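PDB 4D7Q: ralf, proline/betaine transporter, which probably acts as a guanine nucleotide exchange factor through its Legionella Sec7 domain, here fused to a Rickettsia capping domain in an engineered chimera. Local coordinates for residues N246-K252 and S267-E273; I300-L304 and A319-T323. The protein carries 2 engineered substitutions. All blocks are in the same frame, centred on the assembly; numbering follows the deposited sequence.

Overall arrangement
From the N terminus the chain first runs through the all-helical Legionella Sec7 part, then enters the Rickettsia capping domain, where both contacts lie. Interaction 1 comes first: strand 248-252, one of the two outermost strands, leads through helix 256-262 and pairs with strand 264-271. Strand 277-283 follows, then strand 297-303, whose end meets helix 313-325 in interaction 2. Each contact closes its own loop, one after the other, with neither nesting nor crossing. Their centres lie about 11 Å apart, and both reach the same six-stranded antiparallel sheet, interaction 1 within it and interaction 2 on its face. I270 CD1 packs on I322 CD1 at 3.8 Å, joining the two.

Interaction 1: residues N246-K252 and S267-E273; sequences NLTIEFK and SVIIKDE
T248, E250 and K252 pair with K271, I269 and S267 in the hydrogen-bonded positions of an antiparallel sheet, which brings strand 248-252 in as an edge strand of the capping domain. The short axes run 4.6 Å apart at 159°. Six backbone bonds hold the strands, two to each pair; the straightest goes from K252 N to S267 O. Beyond the strand end, E273 carries the grip one step further: its OE2 takes the backbone N of N246 at 2.8 Å, met from well above the carboxylate plane.

One face of the pair is apolar. I249 and V268 stand side by side; I249 CG2, anti to the backbone N, rests on V268 CG1 at 3.6 Å and also approaches I270 CG1. L247 CD1 lies over I270 CG2 at 3.7 Å, and its other methyl, CD2, meets D272 CB. Just past the strand, D272 turns its carboxylate to the backbone N of K274 and G276 and to Q314 of helix 313-325. The F251 ring takes V268 CG2 at its edge, in the ring plane, 3.7 Å from CD1. Behind this face, I235 and L229 touch F251, L225 touches V268, and F239 lies on I270.

Across the sheet the other face is largely polar. S267 OG is buried and bonded to Y264 and E279. The E250 chain is extended beyond CG. In K252, chi1 near -70° and an extended chain through CE lay the aliphatic stem across I269, with K252 CE 4.0 Å from I269 CG1. The bend at the last torsion, chi4 -75°, then turns NZ into a salt bridge with E250 OE2, which it meets on the syn side.

Interaction 2: residues I300-L304 and A319-T323; sequences IIQPL and AAQIT
I301 faces T323 and A319 from strand 297-303, and its torsions place the two branches: chi1 of -51° stands CG2 anti to the backbone N, while chi2 of 106°, off a staggered position, turns CD1 to T323. In T323 the hydroxyl OG1 lies beside its own backbone N and back over the preceding helical turn. This is helix-on-sheet packing inside the capping domain; the strand and helix segments run nearly antiparallel, at 156°, with axes 7.9 Å apart.

The isoleucine and threonine side chains slide past each other in opposite directions. I301 CB comes within 3.4 Å of T323 OG1, and I301 CD1 reaches the methyl CG2 of the same threonine at 4.0 Å. I301 CG2 also meets T323 OG1, and it packs on A319 O (3.5 Å) and I322 CG2 (4.0 Å). Past Q302, P303 meets A319, whose CB lies 3.5 Å from P303 N and touches ring carbon CD.

No hydrogen bond crosses between strand and helix; these partners meet by packing alone. Y209 of the neighbouring strand 208-214 also touches A319 and T323, while I322 reaches A278 and I280 on strand 277-283, so the helix rests over several strands at once.

The hydroxyl set against this apolar isoleucine is satisfied within the helix. A319 O accepts two bonds from one residue, the ordinary helical bond from T323 N and a second from T323 OG1 at 2.7 Å, the two donors arriving from opposite faces of the carbonyl plane.

Interaction 1: residues N246-K252 and S267-E273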
loop_
_atom_site.group_PDB
_atom_site.type_symbol
_atom_site.label_atom_id
_atom_site.label_comp_id
_atom_site.label_asym_id
_atom_site.label_seq_id
_atom_site.Cartn_x
_atom_site.Cartn_y
_atom_site.Cartn_z
ATOM N N ASN A 246 7.556 24.296 -17.764
ATOM C CA ASN A 246 6.160 24.312 -18.178
ATOM C C ASN A 246 5.607 22.894 -17.961
ATOM O O ASN A 246 5.773 21.999 -18.797
ATOM C CB ASN A 246 6.029 24.828 -19.619
ATOM C CG ASN A 246 6.577 26.229 -19.780
ATOM O OD1 ASN A 246 6.439 27.089 -18.899
ATOM N ND2 ASN A 246 7.213 26.491 -20.910
ATOM N N LEU A 247 5.017 22.709 -16.792
ATOM C CA LEU A 247 4.446 21.455 -16.354
ATOM C C LEU A 247 3.013 21.225 -16.786
ATOM O O LEU A 247 2.269 22.125 -17.015
ATOM C CB LEU A 247 4.536 21.314 -14.837
ATOM C CG LEU A 247 5.881 21.430 -14.167
ATOM C CD1 LEU A 247 5.772 21.463 -12.671
ATOM C CD2 LEU A 247 6.872 20.391 -14.644
ATOM N N THR A 248 2.665 19.960 -16.863
ATOM C CA THR A 248 1.321 19.494 -17.065
ATOM C C THR A 248 0.875 18.782 -15.777
ATOM O O THR A 248 1.426 17.790 -15.413
ATOM C CB THR A 248 1.310 18.569 -18.281
ATOM O OG1 THR A 248 1.571 19.341 -19.436
ATOM C CG2 THR A 248 0.055 17.883 -18.421
ATOM N N ILE A 249 -0.114 19.326 -15.085
ATOM C CA ILE A 249 -0.502 18.818 -13.794
ATOM C C ILE A 249 -1.968 18.357 -13.778
ATOM O O ILE A 249 -2.858 19.068 -14.175
ATOM C CB ILE A 249 -0.203 19.807 -12.653
ATOM C CG1 ILE A 249 1.226 20.323 -12.758
ATOM C CG2 ILE A 249 -0.439 19.127 -11.316
ATOM C CD1 ILE A 249 1.602 21.445 -11.852
ATOM N N GLU A 250 -2.144 17.126 -13.332
ATOM C CA GLU A 250 -3.401 16.393 -13.219
ATOM C C GLU A 250 -3.543 15.938 -11.767
ATOM O O GLU A 250 -2.540 15.724 -11.083
ATOM C CB GLU A 250 -3.308 15.149 -14.125
ATOM C CG GLU A 250 -4.585 14.352 -14.325
ATOM C CD GLU A 250 -4.412 13.061 -15.104
ATOM O OE1 GLU A 250 -3.598 13.039 -16.057
ATOM O OE2 GLU A 250 -5.110 12.074 -14.773
ATOM N N PHE A 251 -4.781 15.785 -11.305
ATOM C CA PHE A 251 -5.081 15.266 -9.973
ATOM C C PHE A 251 -6.024 14.085 -10.107
ATOM O O PHE A 251 -7.089 14.226 -10.704
ATOM C CB PHE A 251 -5.653 16.341 -9.024
ATOM C CG PHE A 251 -5.666 15.864 -7.587
ATOM C CD1 PHE A 251 -4.494 15.817 -6.843
ATOM C CD2 PHE A 251 -6.843 15.406 -6.998
ATOM C CE1 PHE A 251 -4.498 15.334 -5.530
ATOM C CE2 PHE A 251 -6.852 14.936 -5.684
ATOM C CZ PHE A 251 -5.681 14.906 -4.956
ATOM N N LYS A 252 -5.623 12.916 -9.568
ATOM C CA LYS A 252 -6.419 11.687 -9.612
ATOM C C LYS A 252 -7.051 11.475 -8.238
ATOM O O LYS A 252 -6.342 11.324 -7.244
ATOM C CB LYS A 252 -5.560 10.489 -10.036
ATOM C CG LYS A 252 -5.123 10.541 -11.513
ATOM C CD LYS A 252 -4.553 9.192 -11.981
ATOM C CE LYS A 252 -3.949 9.230 -13.369
ATOM N NZ LYS A 252 -4.978 9.278 -14.445
ATOM N N SER A 267 -3.699 11.613 -5.862
ATOM C CA SER A 267 -2.368 11.775 -6.456
ATOM C C SER A 267 -2.288 12.901 -7.474
ATOM O O SER A 267 -3.120 12.997 -8.381
ATOM C CB SER A 267 -1.898 10.475 -7.106
ATOM O OG SER A 267 -1.461 9.513 -6.159
ATOM N N VAL A 268 -1.264 13.749 -7.300
ATOM C CA VAL A 268 -0.889 14.830 -8.189
ATOM C C VAL A 268 0.057 14.173 -9.205
ATOM O O VAL A 268 1.114 13.672 -8.816
ATOM C CB VAL A 268 -0.143 15.959 -7.443
ATOM C CG1 VAL A 268 0.129 17.137 -8.373
ATOM C CG2 VAL A 268 -0.886 16.410 -6.177
ATOM N N ILE A 269 -0.331 14.161 -10.492
ATOM C CA ILE A 269 0.466 13.596 -11.569
ATOM C C ILE A 269 1.096 14.764 -12.292
ATOM O O ILE A 269 0.388 15.652 -12.773
ATOM C CB ILE A 269 -0.366 12.644 -12.497
ATOM C CG1 ILE A 269 -1.088 11.491 -11.689
ATOM C CG2 ILE A 269 0.486 12.082 -13.664
ATOM C CD1 ILE A 269 -0.190 10.521 -10.874
ATOM N N ILE A 270 2.442 14.804 -12.296
ATOM C CA ILE A 270 3.218 15.898 -12.889
ATOM C C ILE A 270 4.106 15.414 -14.013
ATOM O O ILE A 270 4.911 14.494 -13.829
ATOM C CB ILE A 270 4.007 16.697 -11.818
ATOM C CG1 ILE A 270 3.074 17.183 -10.681
ATOM C CG2 ILE A 270 4.785 17.867 -12.446
ATOM C CD1 ILE A 270 3.747 17.816 -9.486
ATOM N N LYS A 271 3.976 16.085 -15.179
ATOM C CA LYS A 271 4.765 15.799 -16.361
ATOM C C LYS A 271 5.442 17.060 -16.841
ATOM O O LYS A 271 4.802 18.114 -16.902
ATOM C CB LYS A 271 3.904 15.153 -17.474
ATOM C CG LYS A 271 3.407 13.749 -17.088
ATOM C CD LYS A 271 2.445 13.147 -18.090
ATOM C CE LYS A 271 1.938 11.812 -17.597
ATOM N NZ LYS A 271 0.619 11.451 -18.194
ATOM N N ASP A 272 6.720 16.963 -17.161
ATOM C CA ASP A 272 7.439 18.077 -17.743
ATOM C C ASP A 272 7.564 18.000 -19.253
ATOM O O ASP A 272 6.980 17.157 -19.869
ATOM C CB ASP A 272 8.785 18.317 -17.074
ATOM C CG ASP A 272 9.755 17.172 -17.226
ATOM O OD1 ASP A 272 9.769 16.481 -18.232
ATOM O OD2 ASP A 272 10.521 16.965 -16.301
ATOM N N GLU A 273 8.329 18.918 -19.827
ATOM C CA GLU A 273 8.483 19.036 -21.281
ATOM C C GLU A 273 9.448 17.983 -21.886
ATOM O O GLU A 273 9.483 17.788 -23.063
ATOM C CB GLU A 273 8.876 20.486 -21.674
ATOM C CG GLU A 273 9.270 21.408 -20.521
ATOM C CD GLU A 273 8.959 22.893 -20.734
ATOM O OE1 GLU A 273 8.399 23.277 -21.793
ATOM O OE2 GLU A 273 9.301 23.691 -19.844
#

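Interaction 2: residues I300-L304 and A319-T323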
loop_
_atom_site.group_PDB
_atom_site.type_symbol
_atom_site.label_atom_id
_atom_site.label_comp_id
_atom_site.label_asym_id
_atom_site.label_seq_id
_atom_site.Cartn_x
_atom_site.Cartn_y
_atom_site.Cartn_z
ATOM N N ILE A 300 4.149 11.379 -0.370
ATOM C CA ILE A 300 5.055 10.400 -0.974
ATOM C C ILE A 300 5.265 10.800 -2.443
ATOM O O ILE A 300 4.298 10.864 -3.221
ATOM C CB ILE A 300 4.571 8.929 -0.806
ATOM C CG1 ILE A 300 4.482 8.529 0.714
ATOM C CG2 ILE A 300 5.495 7.953 -1.583
ATOM C CD1 ILE A 300 3.658 7.232 1.009
ATOM N N ILE A 301 6.541 11.046 -2.822
ATOM C CA ILE A 301 6.905 11.442 -4.187
ATOM C C ILE A 301 7.686 10.341 -4.892
ATOM O O ILE A 301 8.702 9.868 -4.386
ATOM C CB ILE A 301 7.632 12.823 -4.243
ATOM C CG1 ILE A 301 6.846 13.907 -3.472
ATOM C CG2 ILE A 301 7.918 13.272 -5.701
ATOM C CD1 ILE A 301 7.475 14.254 -2.217
ATOM N N GLN A 302 7.222 9.950 -6.079
ATOM C CA GLN A 302 7.892 8.888 -6.827
ATOM C C GLN A 302 7.999 9.186 -8.298
ATOM O O GLN A 302 7.036 9.711 -8.854
ATOM C CB GLN A 302 7.129 7.542 -6.684
ATOM C CG GLN A 302 7.040 6.996 -5.244
ATOM C CD GLN A 302 6.070 5.839 -5.111
ATOM O OE1 GLN A 302 5.377 5.463 -6.061
ATOM N NE2 GLN A 302 6.020 5.212 -3.933
ATOM N N PRO A 303 9.115 8.760 -8.965
ATOM C CA PRO A 303 9.167 8.851 -10.437
ATOM C C PRO A 303 8.128 7.856 -10.984
ATOM O O PRO A 303 8.002 6.740 -10.467
ATOM C CB PRO A 303 10.595 8.399 -10.787
ATOM C CG PRO A 303 11.067 7.633 -9.622
ATOM C CD PRO A 303 10.314 8.087 -8.412
ATOM N N LEU A 304 7.343 8.272 -11.964
ATOM C CA LEU A 304 6.275 7.424 -12.482
ATOM C C LEU A 304 6.693 6.344 -13.495
ATOM O O LEU A 304 7.295 6.636 -14.534
ATOM C CB LEU A 304 5.140 8.308 -13.028
ATOM C CG LEU A 304 3.724 7.734 -13.068
ATOM C CD1 LEU A 304 3.208 7.361 -11.667
ATOM C CD2 LEU A 304 2.781 8.721 -13.718
ATOM N N ALA A 319 11.058 13.810 -9.962
ATOM C CA ALA A 319 10.619 13.429 -8.610
ATOM C C ALA A 319 11.513 14.111 -7.547
ATOM O O ALA A 319 10.969 14.692 -6.609
ATOM C CB ALA A 319 10.610 11.915 -8.432
ATOM N N ALA A 320 12.857 14.165 -7.766
ATOM C CA ALA A 320 13.768 14.862 -6.842
ATOM C C ALA A 320 13.546 16.384 -6.824
ATOM O O ALA A 320 13.638 16.974 -5.749
ATOM C CB ALA A 320 15.222 14.543 -7.156
ATOM N N GLN A 321 13.243 17.013 -7.999
ATOM C CA GLN A 321 12.972 18.475 -8.113
ATOM C C GLN A 321 11.713 18.859 -7.345
ATOM O O GLN A 321 11.696 19.868 -6.637
ATOM C CB GLN A 321 12.827 18.917 -9.586
ATOM C CG GLN A 321 14.142 18.875 -10.356
ATOM C CD GLN A 321 13.991 19.122 -11.836
ATOM O OE1 GLN A 321 13.250 18.440 -12.540
ATOM N NE2 GLN A 321 14.735 20.077 -12.346
ATOM N N ILE A 322 10.654 18.053 -7.507
ATOM C CA ILE A 322 9.365 18.235 -6.830
ATOM C C ILE A 322 9.596 18.122 -5.329
ATOM O O ILE A 322 9.148 18.998 -4.580
ATOM C CB ILE A 322 8.330 17.192 -7.327
ATOM C CG1 ILE A 322 7.901 17.504 -8.789
ATOM C CG2 ILE A 322 7.098 17.119 -6.363
ATOM C CD1 ILE A 322 7.208 16.327 -9.546
ATOM N N THR A 323 10.324 17.058 -4.900
ATOM C CA THR A 323 10.611 16.829 -3.481
ATOM C C THR A 323 11.390 17.978 -2.863
ATOM O O THR A 323 11.023 18.454 -1.791
ATOM C CB THR A 323 11.299 15.480 -3.242
ATOM O OG1 THR A 323 10.593 14.447 -3.924
ATOM C CG2 THR A 323 11.332 15.134 -1.788
#